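Local atomic coordinates of GDP-perosamine synthase (Caulobacter crescentus, PDB entry 3BN1), a protein that catalyses the pyridoxal-phosphate-dependent transfer of an amino group from L-glutamate to GDP-4-keto-6-deoxy-D-mannose, giving GDP-perosamine for O-antigen synthesis. Residues L66-V71 with S94-C98; P84-I89 with V319-H324; L155-A161 with L176-F182. One frame throughout, in Å; residues are numbered along the deposited sequence.

All three contacts are built on or beside the central seven-stranded mixed sheet. Contact 3 lies within it, joining neighbouring strands 155-159 and 179-183. Contact 1 packs helices 62-72 and 90-98; the first lies on those same strands, and Leu66 CD2 comes within 3.1 Å of Thr181 OG1. Centres of contacts 1 and 3 are about 12 Å apart. Contact 2 stands about 17 Å from each, centre to centre, where the loop after strand 80-84 meets the chain after strand 317-318. Along the sequence, 84-89 falls between the halves of contact 1, and 319-324 comes last. Contact 2 lines the 2-oxoglutarate pocket through Tyr88, contact 3 brings Asp159 to the cofactor, and contacts 1 and 2 reach the second subunit.

Contact 1 of 3, residues L66-V71 with S94-C98; sequences LHLALV and SVTYC
Build two right-handed helical segments, 66-71 and 94-98, with axes 8.7 Å apart at closest approach and crossing at -49°, close to the roughly -50° common among packed helices. They are tightest near their N-terminal ends, where the CA atoms of His67 and Ser94 stand 4.8 Å apart, and open to 6.6 Å between the CA atoms of Val71 and Cys98. Small Ser94 makes the close end possible: its CB sits 3.4 Å from Leu66 CB and 3.8 Å from His67 N. Leu70 (m, t) projects toward the second helix. It places CD1 3.4 Å from Ser94 OG, which is hydrogen-bonded to Ser91 O, and 4.0 Å from Val95 CG2. Cys98 (m) answers by setting SG in the hollow between Leu70, Val71 and the edge of the His67 imidazole, 3.5 Å from Leu70 CB, 3.9 Å from Val71 CG2 and 4.0 Å from His67 CD2. His67 (t) turns one ring face to Tyr97 (m): Tyr97 CB lies 3.8 Å from the imidazole centroid as a CH-pi contact, and the tyrosine ring comes edge-on, centroids 5.3 Å apart, planes at 72°. Direct hydrogen bonds between the segments are absent; instead, one water joins His67 NE2 (2.6 Å) to Tyr97 O (3.0 Å). His67 ND1 bonds Tyr232 OH, and Tyr97 OH reaches Gly229 O of the second subunit. Leu66 and Ala69 also rest on strands 155-159 and 179-183, so this is the packing of neighbouring helices against the central sheet of the aspartate aminotransferase fold.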
ATOM      1  N   LEU A  66      -4.320   1.877   9.377  1.00  8.44           N
ATOM      2  CA  LEU A  66      -4.517   1.209  10.642  1.00  3.50           C
ATOM      3  C   LEU A  66      -3.298   0.416  11.090  1.00  4.84           C
ATOM      4  O   LEU A  66      -2.844   0.517  12.225  1.00  7.88           O
ATOM      5  CB  LEU A  66      -5.704   0.264  10.489  1.00  2.55           C
ATOM      6  CG  LEU A  66      -7.038   1.000  10.603  1.00  7.37           C
ATOM      7  CD1 LEU A  66      -8.250   0.071  10.151  1.00  7.60           C
ATOM      8  CD2 LEU A  66      -7.248   1.520  12.027  1.00  8.27           C
ATOM      9  N   HIS A  67      -2.795  -0.437  10.202  1.00 10.18           N
ATOM     10  CA  HIS A  67      -1.615  -1.235  10.516  1.00 20.93           C
ATOM     11  C   HIS A  67      -0.491  -0.319  10.991  1.00 33.16           C
ATOM     12  O   HIS A  67       0.109  -0.549  12.045  1.00 10.09           O
ATOM     13  CB  HIS A  67      -1.136  -2.126   9.292  1.00 15.98           C
ATOM     14  CG  HIS A  67       0.044  -3.027   9.596  1.00 16.37           C
ATOM     15  ND1 HIS A  67       0.917  -3.489   8.628  1.00 17.37           N
ATOM     16  CD2 HIS A  67       0.461  -3.587  10.766  1.00 12.75           C
ATOM     17  CE1 HIS A  67       1.840  -4.262   9.196  1.00  2.10           C
ATOM     18  NE2 HIS A  67       1.583  -4.335  10.493  1.00  6.81           N
ATOM     19  N   LEU A  68      -0.202   0.705  10.195  1.00  8.11           N
ATOM     20  CA  LEU A  68       0.862   1.595  10.551  1.00 10.13           C
ATOM     21  C   LEU A  68       0.659   2.196  11.954  1.00 11.13           C
ATOM     22  O   LEU A  68       1.572   2.221  12.786  1.00  7.39           O
ATOM     23  CB  LEU A  68       0.951   2.721   9.513  1.00  4.86           C
ATOM     24  CG  LEU A  68       2.032   3.777   9.768  1.00 20.01           C
ATOM     25  CD1 LEU A  68       3.431   3.094   9.762  1.00 11.83           C
ATOM     26  CD2 LEU A  68       1.936   4.776   8.639  1.00  8.72           C
ATOM     27  N   ALA A  69      -0.524   2.744  12.230  1.00 12.69           N
ATOM     28  CA  ALA A  69      -0.711   3.388  13.545  1.00  9.89           C
ATOM     29  C   ALA A  69      -0.533   2.389  14.714  1.00  9.15           C
ATOM     30  O   ALA A  69       0.029   2.699  15.785  1.00  7.31           O
ATOM     31  CB  ALA A  69      -2.122   4.013  13.568  1.00 12.96           C
ATOM     32  N   LEU A  70      -1.036   1.162  14.550  1.00 14.39           N
ATOM     33  CA  LEU A  70      -0.921   0.185  15.644  1.00  6.91           C
ATOM     34  C   LEU A  70       0.556  -0.126  15.883  1.00 10.22           C
ATOM     35  O   LEU A  70       1.044  -0.231  17.009  1.00 12.10           O
ATOM     36  CB  LEU A  70      -1.574  -1.116  15.235  1.00 14.13           C
ATOM     37  CG  LEU A  70      -3.089  -0.970  15.202  1.00 10.29           C
ATOM     38  CD1 LEU A  70      -3.787  -2.154  14.517  1.00  7.71           C
ATOM     39  CD2 LEU A  70      -3.729  -0.632  16.592  1.00 15.44           C
ATOM     40  N   VAL A  71       1.265  -0.351  14.783  1.00 11.11           N
ATOM     41  CA  VAL A  71       2.674  -0.699  14.943  1.00  5.37           C
ATOM     42  C   VAL A  71       3.384   0.468  15.652  1.00 11.52           C
ATOM     43  O   VAL A  71       4.101   0.253  16.644  1.00 18.68           O
ATOM     44  CB  VAL A  71       3.328  -1.052  13.613  1.00  4.30           C
ATOM     45  CG1 VAL A  71       4.849  -1.224  13.824  1.00  6.78           C
ATOM     46  CG2 VAL A  71       2.718  -2.396  13.027  1.00  7.88           C
ATOM     47  N   SER A  94      -6.049  -5.465  10.795  1.00  9.04           N
ATOM     48  CA  SER A  94      -4.943  -4.581  11.173  1.00  7.37           C
ATOM     49  C   SER A  94      -4.239  -5.029  12.478  1.00  5.10           C
ATOM     50  O   SER A  94      -3.012  -4.996  12.596  1.00  6.97           O
ATOM     51  CB  SER A  94      -5.397  -3.090  11.167  1.00  5.28           C
ATOM     52  OG  SER A  94      -6.226  -2.734  12.272  1.00  7.84           O
ATOM     53  N   VAL A  95      -5.016  -5.545  13.435  1.00 10.47           N
ATOM     54  CA  VAL A  95      -4.485  -6.005  14.720  1.00  8.09           C
ATOM     55  C   VAL A  95      -3.788  -7.340  14.456  1.00  9.82           C
ATOM     56  O   VAL A  95      -2.656  -7.609  14.893  1.00 11.94           O
ATOM     57  CB  VAL A  95      -5.653  -6.179  15.732  1.00  7.93           C
ATOM     58  CG1 VAL A  95      -5.295  -6.915  17.043  1.00  5.08           C
ATOM     59  CG2 VAL A  95      -6.363  -4.848  15.946  1.00  6.51           C
ATOM     60  N   THR A  96      -4.470  -8.110  13.629  1.00  8.92           N
ATOM     61  CA  THR A  96      -3.940  -9.382  13.272  1.00  9.69           C
ATOM     62  C   THR A  96      -2.578  -9.213  12.682  1.00  7.87           C
ATOM     63  O   THR A  96      -1.708 -10.000  12.983  1.00  6.99           O
ATOM     64  CB  THR A  96      -4.848 -10.071  12.285  1.00 17.60           C
ATOM     65  OG1 THR A  96      -5.965 -10.551  13.036  1.00  8.68           O
ATOM     66  CG2 THR A  96      -4.171 -11.355  11.725  1.00 17.27           C
ATOM     67  N   TYR A  97      -2.404  -8.224  11.817  1.00 10.15           N
ATOM     68  CA  TYR A  97      -1.119  -8.075  11.182  1.00  7.30           C
ATOM     69  C   TYR A  97      -0.043  -7.779  12.220  1.00  8.39           C
ATOM     70  O   TYR A  97       1.153  -8.033  11.972  1.00  7.14           O
ATOM     71  CB  TYR A  97      -1.103  -6.905  10.241  1.00  1.31           C
ATOM     72  CG  TYR A  97      -2.103  -6.837   9.122  1.00 12.18           C
ATOM     73  CD1 TYR A  97      -2.656  -7.967   8.551  1.00 13.63           C
ATOM     74  CD2 TYR A  97      -2.505  -5.596   8.641  1.00  9.11           C
ATOM     75  CE1 TYR A  97      -3.631  -7.862   7.508  1.00  4.99           C
ATOM     76  CE2 TYR A  97      -3.428  -5.484   7.640  1.00  7.47           C
ATOM     77  CZ  TYR A  97      -3.936  -6.609   7.008  1.00  6.42           C
ATOM     78  OH  TYR A  97      -4.821  -6.484   5.957  1.00 14.04           O
ATOM     79  N   CYS A  98      -0.425  -7.215  13.363  1.00  7.32           N
ATOM     80  CA  CYS A  98       0.610  -6.915  14.376  1.00  9.47           C
ATOM     81  C   CYS A  98       0.992  -8.183  15.078  1.00 19.44           C
ATOM     82  O   CYS A  98       1.980  -8.207  15.787  1.00 20.14           O
ATOM     83  CB  CYS A  98       0.126  -5.923  15.442  1.00  7.43           C
ATOM     84  SG  CYS A  98      -0.304  -4.353  14.638  1.00 15.00           S
TER
HETATM   85  O   HOH W   1       3.217  -5.838  11.799  1.00 10.36           O

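Contact 2 of 3, residues P84-I89 with V319-H324; sequences PSLTYI and VFHPMH. With AKG (2-oxoglutaric acid), chain G.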
ATOM      1  N   PRO A  84     -14.945  -3.703  17.768  1.00  7.66           N
ATOM      2  CA  PRO A  84     -16.326  -4.179  17.639  1.00 11.49           C
ATOM      3  C   PRO A  84     -16.393  -5.305  16.597  1.00 10.77           C
ATOM      4  O   PRO A  84     -15.685  -5.291  15.597  1.00 12.30           O
ATOM      5  CB  PRO A  84     -17.096  -2.949  17.164  1.00  6.16           C
ATOM      6  CG  PRO A  84     -16.072  -1.967  16.683  1.00 15.27           C
ATOM      7  CD  PRO A  84     -14.793  -2.273  17.401  1.00 14.03           C
ATOM      8  N   SER A  85     -17.207  -6.311  16.856  1.00  7.59           N
ATOM      9  CA  SER A  85     -17.422  -7.400  15.887  1.00  7.63           C
ATOM     10  C   SER A  85     -18.075  -6.789  14.654  1.00  9.73           C
ATOM     11  O   SER A  85     -17.723  -7.159  13.538  1.00  9.00           O
ATOM     12  CB  SER A  85     -18.361  -8.485  16.409  1.00  9.31           C
ATOM     13  OG  SER A  85     -18.322  -9.641  15.584  1.00 15.02           O
ATOM     14  N   LEU A  86     -18.989  -5.825  14.868  1.00 11.12           N
ATOM     15  CA  LEU A  86     -19.638  -5.108  13.746  1.00  4.95           C
ATOM     16  C   LEU A  86     -18.785  -3.987  13.189  1.00  5.92           C
ATOM     17  O   LEU A  86     -18.770  -2.870  13.742  1.00  9.61           O
ATOM     18  CB  LEU A  86     -20.994  -4.536  14.139  1.00  5.12           C
ATOM     19  CG  LEU A  86     -21.880  -4.135  12.917  1.00 10.94           C
ATOM     20  CD1 LEU A  86     -22.357  -5.395  12.169  1.00  8.02           C
ATOM     21  CD2 LEU A  86     -23.120  -3.356  13.337  1.00  7.22           C
ATOM     22  N   THR A  87     -18.074  -4.293  12.102  1.00 13.67           N
ATOM     23  CA  THR A  87     -17.146  -3.343  11.442  1.00  5.69           C
ATOM     24  C   THR A  87     -16.664  -3.967  10.125  1.00  4.00           C
ATOM     25  O   THR A  87     -16.894  -5.166   9.858  1.00  7.42           O
ATOM     26  CB  THR A  87     -15.910  -2.959  12.314  1.00 14.59           C
ATOM     27  OG1 THR A  87     -15.103  -1.977  11.635  1.00  5.67           O
ATOM     28  CG2 THR A  87     -15.011  -4.153  12.622  1.00  8.42           C
ATOM     29  N   TYR A  88     -15.918  -3.167   9.376  1.00 11.67           N
ATOM     30  CA  TYR A  88     -15.274  -3.634   8.168  1.00  7.87           C
ATOM     31  C   TYR A  88     -14.028  -4.416   8.655  1.00  1.81           C
ATOM     32  O   TYR A  88     -13.364  -4.066   9.623  1.00  7.26           O
ATOM     33  CB  TYR A  88     -14.868  -2.452   7.287  1.00  6.53           C
ATOM     34  CG  TYR A  88     -14.178  -2.994   6.072  1.00 13.05           C
ATOM     35  CD1 TYR A  88     -14.863  -3.842   5.187  1.00 13.28           C
ATOM     36  CD2 TYR A  88     -12.825  -2.700   5.852  1.00 15.43           C
ATOM     37  CE1 TYR A  88     -14.249  -4.290   4.059  1.00  4.70           C
ATOM     38  CE2 TYR A  88     -12.206  -3.147   4.743  1.00  9.24           C
ATOM     39  CZ  TYR A  88     -12.894  -3.978   3.893  1.00 10.90           C
ATOM     40  OH  TYR A  88     -12.216  -4.483   2.822  1.00 11.98           O
ATOM     41  N   ILE A  89     -13.741  -5.523   7.986  1.00 11.30           N
ATOM     42  CA  ILE A  89     -12.784  -6.453   8.488  1.00  6.06           C
ATOM     43  C   ILE A  89     -11.378  -5.942   8.651  1.00  7.82           C
ATOM     44  O   ILE A  89     -10.608  -6.529   9.437  1.00 13.89           O
ATOM     45  CB  ILE A  89     -12.687  -7.655   7.592  1.00  5.27           C
ATOM     46  CG1 ILE A  89     -12.076  -8.843   8.351  1.00  8.62           C
ATOM     47  CG2 ILE A  89     -11.996  -7.229   6.295  1.00  4.57           C
ATOM     48  CD1 ILE A  89     -12.257 -10.187   7.597  1.00  7.17           C
ATOM     49  N   VAL A 319     -25.500  -4.562   5.939  1.00 10.82           N
ATOM     50  CA  VAL A 319     -24.622  -4.035   6.979  1.00 12.91           C
ATOM     51  C   VAL A 319     -23.497  -5.091   7.100  1.00 13.07           C
ATOM     52  O   VAL A 319     -23.679  -6.290   6.893  1.00 13.18           O
ATOM     53  CB  VAL A 319     -25.418  -3.856   8.283  1.00  4.43           C
ATOM     54  CG1 VAL A 319     -24.564  -3.977   9.498  1.00  9.96           C
ATOM     55  CG2 VAL A 319     -26.086  -2.466   8.219  1.00 12.85           C
ATOM     56  N   PHE A 320     -22.310  -4.655   7.439  1.00  7.64           N
ATOM     57  CA  PHE A 320     -21.186  -5.583   7.544  1.00  6.88           C
ATOM     58  C   PHE A 320     -21.509  -6.808   8.320  1.00 10.62           C
ATOM     59  O   PHE A 320     -22.227  -6.720   9.328  1.00  8.04           O
ATOM     60  CB  PHE A 320     -20.117  -4.898   8.372  1.00  5.33           C
ATOM     61  CG  PHE A 320     -19.616  -3.634   7.761  1.00 14.97           C
ATOM     62  CD1 PHE A 320     -18.893  -3.694   6.587  1.00  5.54           C
ATOM     63  CD2 PHE A 320     -19.775  -2.401   8.410  1.00 20.39           C
ATOM     64  CE1 PHE A 320     -18.401  -2.565   5.985  1.00  5.02           C
ATOM     65  CE2 PHE A 320     -19.219  -1.197   7.842  1.00 14.55           C
ATOM     66  CZ  PHE A 320     -18.565  -1.293   6.632  1.00 16.12           C
ATOM     67  N   HIS A 321     -20.923  -7.941   7.906  1.00 12.46           N
ATOM     68  CA  HIS A 321     -21.151  -9.187   8.647  1.00 10.93           C
ATOM     69  C   HIS A 321     -20.284  -9.095   9.855  1.00 12.25           C
ATOM     70  O   HIS A 321     -19.107  -8.762   9.712  1.00  9.69           O
ATOM     71  CB  HIS A 321     -20.692 -10.447   7.866  1.00  9.90           C
ATOM     72  CG  HIS A 321     -21.397 -10.639   6.570  1.00 16.97           C
ATOM     73  ND1 HIS A 321     -22.735 -10.344   6.407  1.00 66.20           N
ATOM     74  CD2 HIS A 321     -20.945 -11.037   5.357  1.00 27.97           C
ATOM     75  CE1 HIS A 321     -23.079 -10.545   5.148  1.00 30.81           C
ATOM     76  NE2 HIS A 321     -22.018 -10.986   4.494  1.00 28.03           N
ATOM     77  N   PRO A 322     -20.820  -9.471  11.021  1.00 14.38           N
ATOM     78  CA  PRO A 322     -20.002  -9.442  12.218  1.00  6.67           C
ATOM     79  C   PRO A 322     -18.750 -10.326  11.989  1.00  3.80           C
ATOM     80  O   PRO A 322     -18.834 -11.408  11.403  1.00 12.79           O
ATOM     81  CB  PRO A 322     -20.942 -10.038  13.273  1.00  9.92           C
ATOM     82  CG  PRO A 322     -22.313  -9.605  12.864  1.00  9.40           C
ATOM     83  CD  PRO A 322     -22.256  -9.686  11.335  1.00  8.78           C
ATOM     84  N   MET A 323     -17.616  -9.899  12.514  1.00  9.96           N
ATOM     85  CA  MET A 323     -16.381 -10.669  12.305  1.00 12.72           C
ATOM     86  C   MET A 323     -16.524 -12.116  12.724  1.00 17.31           C
ATOM     87  O   MET A 323     -15.972 -13.032  12.123  1.00 15.23           O
ATOM     88  CB  MET A 323     -15.296 -10.170  13.275  1.00  8.28           C
ATOM     89  CG  MET A 323     -14.920  -8.705  13.049  1.00 22.57           C
ATOM     90  SD  MET A 323     -14.106  -8.357  11.472  1.00 21.01           S
ATOM     91  CE  MET A 323     -15.667  -8.366  10.276  1.00 11.03           C
ATOM     92  N   HIS A 324     -17.083 -12.272  13.913  1.00  7.29           N
ATOM     93  CA  HIS A 324     -17.129 -13.590  14.532  1.00  6.21           C
ATOM     94  C   HIS A 324     -17.964 -14.570  13.722  1.00 11.55           C
ATOM     95  O   HIS A 324     -18.083 -15.738  14.084  1.00 12.31           O
ATOM     96  CB  HIS A 324     -17.546 -13.481  16.078  1.00  9.88           C
ATOM     97  CG  HIS A 324     -18.993 -13.161  16.301  1.00  7.56           C
ATOM     98  ND1 HIS A 324     -19.529 -11.931  15.971  1.00 12.74           N
ATOM     99  CD2 HIS A 324     -20.041 -13.927  16.710  1.00 11.80           C
ATOM    100  CE1 HIS A 324     -20.833 -11.942  16.203  1.00  6.73           C
ATOM    101  NE2 HIS A 324     -21.171 -13.144  16.650  1.00 12.29           N
TER
HETATM  102  C1  AKG G 374     -16.766  -0.971   1.485  1.00 43.32           C
HETATM  103  O1  AKG G 374     -17.015  -1.785   0.555  1.00 99.89           O
HETATM  104  O2  AKG G 374     -17.686  -0.336   2.056  1.00 99.89           O
HETATM  105  C2  AKG G 374     -15.369  -0.742   1.904  1.00 45.47           C
HETATM  106  O5  AKG G 374     -15.118   0.128   2.714  1.00 53.97           O
HETATM  107  C3  AKG G 374     -14.308  -1.651   1.318  1.00 29.63           C
HETATM  108  C4  AKG G 374     -12.917  -1.186   1.693  1.00 24.02           C
HETATM  109  C5  AKG G 374     -11.929  -1.820   0.751  1.00 16.59           C
HETATM  110  O3  AKG G 374     -10.706  -1.592   0.952  1.00 20.44           O
HETATM  111  O4  AKG G 374     -12.367  -2.665  -0.247  1.00 26.46           O
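The Phe320 ring lies face-on over peptide backbone, covering Thr87 C and Tyr88 CA, and in this buried spot Tyr88 N has no hydrogen-bond partner. Phe320 CE1 also meets Tyr88 CB at 3.8 Å. At the other end Ser85 ties the loops together twice: its carbonyl O accepts from Met323 N (2.9 Å, with Pro322 CA close by at 3.5 Å), and its OG shares a short 2.6 Å hydrogen bond with His324 ND1, whose NE2 is held by Glu341. This joins the loop at the C-terminal end of strand 80-84, in the large sheet of the aspartate aminotransferase fold, to the chain leaving strand 317-318 of the four-stranded antiparallel sheet. Beyond Ser85 the packing is largely apolar. Leu86 CD1 packs on Val319 CG1 at 3.7 Å, and Met323 places SD 3.8 Å from Ile89 CG1; Met323 CE also approaches Thr87 O, at 3.5 Å. Tyr88 turns its ring face to 2-oxoglutarate, with OH 3.4 Å from AKG C5; Arg233 and Gln215 of the second subunit bind the same ligand.

Contact 3 of 3, residues L155-A161 with L176-F182; sequences LVIEDAA and LGDCATF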
ATOM      1  N   LEU A 155      -4.619   2.776  25.294  1.00 13.11           N
ATOM      2  CA  LEU A 155      -4.614   3.666  24.146  1.00  6.84           C
ATOM      3  C   LEU A 155      -5.983   3.527  23.454  1.00 13.32           C
ATOM      4  O   LEU A 155      -6.671   2.504  23.565  1.00 12.91           O
ATOM      5  CB  LEU A 155      -3.561   3.198  23.152  1.00  6.23           C
ATOM      6  CG  LEU A 155      -2.139   3.381  23.724  1.00  7.72           C
ATOM      7  CD1 LEU A 155      -1.134   2.627  22.837  1.00 12.24           C
ATOM      8  CD2 LEU A 155      -1.893   4.895  23.698  1.00 14.68           C
ATOM      9  N   VAL A 156      -6.350   4.561  22.708  1.00 14.44           N
ATOM     10  CA  VAL A 156      -7.591   4.515  21.963  1.00 16.34           C
ATOM     11  C   VAL A 156      -7.200   4.894  20.542  1.00 53.89           C
ATOM     12  O   VAL A 156      -6.480   5.859  20.308  1.00  8.31           O
ATOM     13  CB  VAL A 156      -8.675   5.501  22.532  1.00 28.00           C
ATOM     14  CG1 VAL A 156      -9.956   5.519  21.661  1.00 17.69           C
ATOM     15  CG2 VAL A 156      -9.048   5.118  23.956  1.00 10.25           C
ATOM     16  N   ILE A 157      -7.667   4.119  19.574  1.00 13.30           N
ATOM     17  CA  ILE A 157      -7.380   4.504  18.223  1.00 12.47           C
ATOM     18  C   ILE A 157      -8.707   4.514  17.494  1.00 18.39           C
ATOM     19  O   ILE A 157      -9.426   3.504  17.452  1.00  8.81           O
ATOM     20  CB  ILE A 157      -6.445   3.509  17.522  1.00 19.59           C
ATOM     21  CG1 ILE A 157      -6.443   3.800  16.016  1.00 11.74           C
ATOM     22  CG2 ILE A 157      -6.819   2.043  17.912  1.00 12.15           C
ATOM     23  CD1 ILE A 157      -5.702   2.790  15.167  1.00 12.12           C
ATOM     24  N   GLU A 158      -9.071   5.665  16.951  1.00 10.79           N
ATOM     25  CA  GLU A 158     -10.358   5.708  16.239  1.00  2.31           C
ATOM     26  C   GLU A 158     -10.205   5.170  14.804  1.00  1.69           C
ATOM     27  O   GLU A 158      -9.366   5.644  13.980  1.00  5.61           O
ATOM     28  CB  GLU A 158     -10.826   7.140  16.064  1.00 10.73           C
ATOM     29  CG  GLU A 158     -10.927   8.073  17.318  1.00 14.02           C
ATOM     30  CD  GLU A 158     -11.073   9.568  16.835  1.00 14.49           C
ATOM     31  OE1 GLU A 158     -12.036   9.842  16.057  1.00  9.81           O
ATOM     32  OE2 GLU A 158     -10.189  10.422  17.163  1.00 19.86           O
ATOM     33  N   ASP A 159     -11.043   4.204  14.471  1.00 11.70           N
ATOM     34  CA  ASP A 159     -11.107   3.822  13.052  1.00  7.27           C
ATOM     35  C   ASP A 159     -12.136   4.820  12.521  1.00 12.37           C
ATOM     36  O   ASP A 159     -13.371   4.619  12.624  1.00  7.44           O
ATOM     37  CB  ASP A 159     -11.662   2.423  12.822  1.00 12.77           C
ATOM     38  CG  ASP A 159     -11.612   2.042  11.357  1.00 24.27           C
ATOM     39  OD1 ASP A 159     -11.381   2.932  10.492  1.00 11.53           O
ATOM     40  OD2 ASP A 159     -11.745   0.832  11.066  1.00 13.96           O
ATOM     41  N   ALA A 160     -11.667   5.939  11.987  1.00 12.45           N
ATOM     42  CA  ALA A 160     -12.615   6.964  11.518  1.00 12.95           C
ATOM     43  C   ALA A 160     -12.832   6.909  10.016  1.00 31.17           C
ATOM     44  O   ALA A 160     -13.192   7.931   9.415  1.00 16.19           O
ATOM     45  CB  ALA A 160     -12.113   8.355  11.912  1.00  8.64           C
ATOM     46  N   ALA A 161     -12.572   5.749   9.407  1.00 10.96           N
ATOM     47  CA  ALA A 161     -12.700   5.568   7.937  1.00 13.92           C
ATOM     48  C   ALA A 161     -13.965   6.105   7.299  1.00 16.92           C
ATOM     49  O   ALA A 161     -13.953   6.475   6.138  1.00 19.58           O
ATOM     50  CB  ALA A 161     -12.536   4.041   7.503  1.00  2.28           C
ATOM     51  N   LEU A 176      -9.972  12.660  18.693  1.00 11.34           N
ATOM     52  CA  LEU A 176     -10.436  12.077  19.956  1.00 11.48           C
ATOM     53  C   LEU A 176      -9.558  11.045  20.648  1.00 17.52           C
ATOM     54  O   LEU A 176      -9.450  11.075  21.865  1.00 18.02           O
ATOM     55  CB  LEU A 176     -11.848  11.474  19.802  1.00 15.31           C
ATOM     56  CG  LEU A 176     -12.853  12.467  19.255  1.00 16.86           C
ATOM     57  CD1 LEU A 176     -13.785  11.764  18.309  1.00 28.79           C
ATOM     58  CD2 LEU A 176     -13.602  13.201  20.396  1.00 20.33           C
ATOM     59  N   GLY A 177      -9.002  10.083  19.920  1.00 14.38           N
ATOM     60  CA  GLY A 177      -8.160   9.087  20.619  1.00 13.35           C
ATOM     61  C   GLY A 177      -6.664   9.501  20.637  1.00 50.23           C
ATOM     62  O   GLY A 177      -6.284  10.663  20.474  1.00 14.12           O
ATOM     63  N   ASP A 178      -5.782   8.535  20.840  1.00 10.45           N
ATOM     64  CA  ASP A 178      -4.369   8.790  20.762  1.00  7.70           C
ATOM     65  C   ASP A 178      -4.019   9.057  19.310  1.00  1.83           C
ATOM     66  O   ASP A 178      -3.134   9.882  18.980  1.00 15.20           O
ATOM     67  CB  ASP A 178      -3.704   7.571  21.366  1.00  7.65           C
ATOM     68  CG  ASP A 178      -3.971   7.522  22.881  1.00 12.01           C
ATOM     69  OD1 ASP A 178      -3.336   8.330  23.626  1.00 14.80           O
ATOM     70  OD2 ASP A 178      -4.812   6.699  23.330  1.00 23.89           O
ATOM     71  N   CYS A 179      -4.732   8.370  18.417  1.00 10.35           N
ATOM     72  CA  CYS A 179      -4.521   8.641  16.996  1.00  9.59           C
ATOM     73  C   CYS A 179      -5.782   8.139  16.331  1.00  9.27           C
ATOM     74  O   CYS A 179      -6.730   7.694  17.006  1.00  9.57           O
ATOM     75  CB  CYS A 179      -3.287   7.941  16.409  1.00 14.62           C
ATOM     76  SG  CYS A 179      -3.334   6.135  16.707  1.00 12.84           S
ATOM     77  N   ALA A 180      -5.877   8.316  15.026  1.00  9.06           N
ATOM     78  CA  ALA A 180      -7.113   7.840  14.370  1.00  5.59           C
ATOM     79  C   ALA A 180      -6.723   7.627  12.932  1.00 12.69           C
ATOM     80  O   ALA A 180      -5.734   8.218  12.466  1.00  7.35           O
ATOM     81  CB  ALA A 180      -8.174   8.931  14.387  1.00 12.51           C
ATOM     82  N   THR A 181      -7.570   6.884  12.210  1.00 14.05           N
ATOM     83  CA  THR A 181      -7.310   6.649  10.788  1.00 14.77           C
ATOM     84  C   THR A 181      -8.564   6.926   9.946  1.00  5.51           C
ATOM     85  O   THR A 181      -9.722   6.915  10.420  1.00 10.81           O
ATOM     86  CB  THR A 181      -6.790   5.231  10.534  1.00 10.21           C
ATOM     87  OG1 THR A 181      -7.857   4.359  10.855  1.00 11.43           O
ATOM     88  CG2 THR A 181      -5.659   4.886  11.514  1.00  3.30           C
ATOM     89  N   PHE A 182      -8.272   7.249   8.693  1.00 11.55           N
ATOM     90  CA  PHE A 182      -9.286   7.527   7.708  1.00  8.12           C
ATOM     91  C   PHE A 182      -8.965   6.825   6.407  1.00  7.51           C
ATOM     92  O   PHE A 182      -7.798   6.520   6.092  1.00  9.48           O
ATOM     93  CB  PHE A 182      -9.345   9.019   7.387  1.00 15.78           C
ATOM     94  CG  PHE A 182      -9.709   9.870   8.552  1.00  9.45           C
ATOM     95  CD1 PHE A 182      -8.717  10.311   9.449  1.00  7.52           C
ATOM     96  CD2 PHE A 182     -11.032  10.252   8.740  1.00 10.23           C
ATOM     97  CE1 PHE A 182      -9.069  11.075  10.570  1.00 12.54           C
ATOM     98  CE2 PHE A 182     -11.388  11.140   9.744  1.00  5.95           C
ATOM     99  CZ  PHE A 182     -10.408  11.532  10.700  1.00  9.00           C
TER
HETATM  100  O   HOH W   2      -9.107   3.459   8.695  1.00 11.76           O
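Two adjacent parallel strands of the central sheet, leading to the cofactor site of a fold-type I PLP enzyme, make up this contact. Strands 155-159 and 179-182 run at 16° to each other, with Ile157 paired to Cys179, Glu158 to Ala180 and Asp159 to Thr181. Glu158 supplies the regular ladder, its N donating to Cys179 O (3.1 Å) and its O accepting from Thr181 N (2.8 Å); Ala160 N adds a weak bond to Thr181 O (2.7 Å). Before the ladder, Asp178 takes over the pairing: its N donates to Val156 O (2.8 Å), while its OD2 accepts from Val156 N (2.7 Å). Gly177 passes close to Val156 O, and a CB there would fall only 2.6 Å from that oxygen. Ile157 and Cys179 (CG1 to SG 3.9 Å) share the face that packs under helix 62-72 with Asp159 and Thr181. On the opposite face Glu158 curls its carboxylate over the incoming turn, OE2 accepting from Leu176 N (2.7 Å) and Gly177 N (3.0 Å), while OE1 takes His134 NE2 and Gly174 N. Further on, Ala160 CB sits over the Phe182 ring, 3.9 Å from its centroid. Asp159 OD1 closes an Asx turn with Ala161 N (3.2 Å) and reaches Thr181 OG1 through a water, 2.9 Å from OD1 and 2.7 Å from OG1. Its OD2 is hydrogen-bonded to Ser91 OG and lies near the pyridine N1 of modified Lys188, consistent with the aspartate that, in related aminotransferases, stabilises a protonated pyridine nitrogen and so strengthens the cofactor as an electron sink.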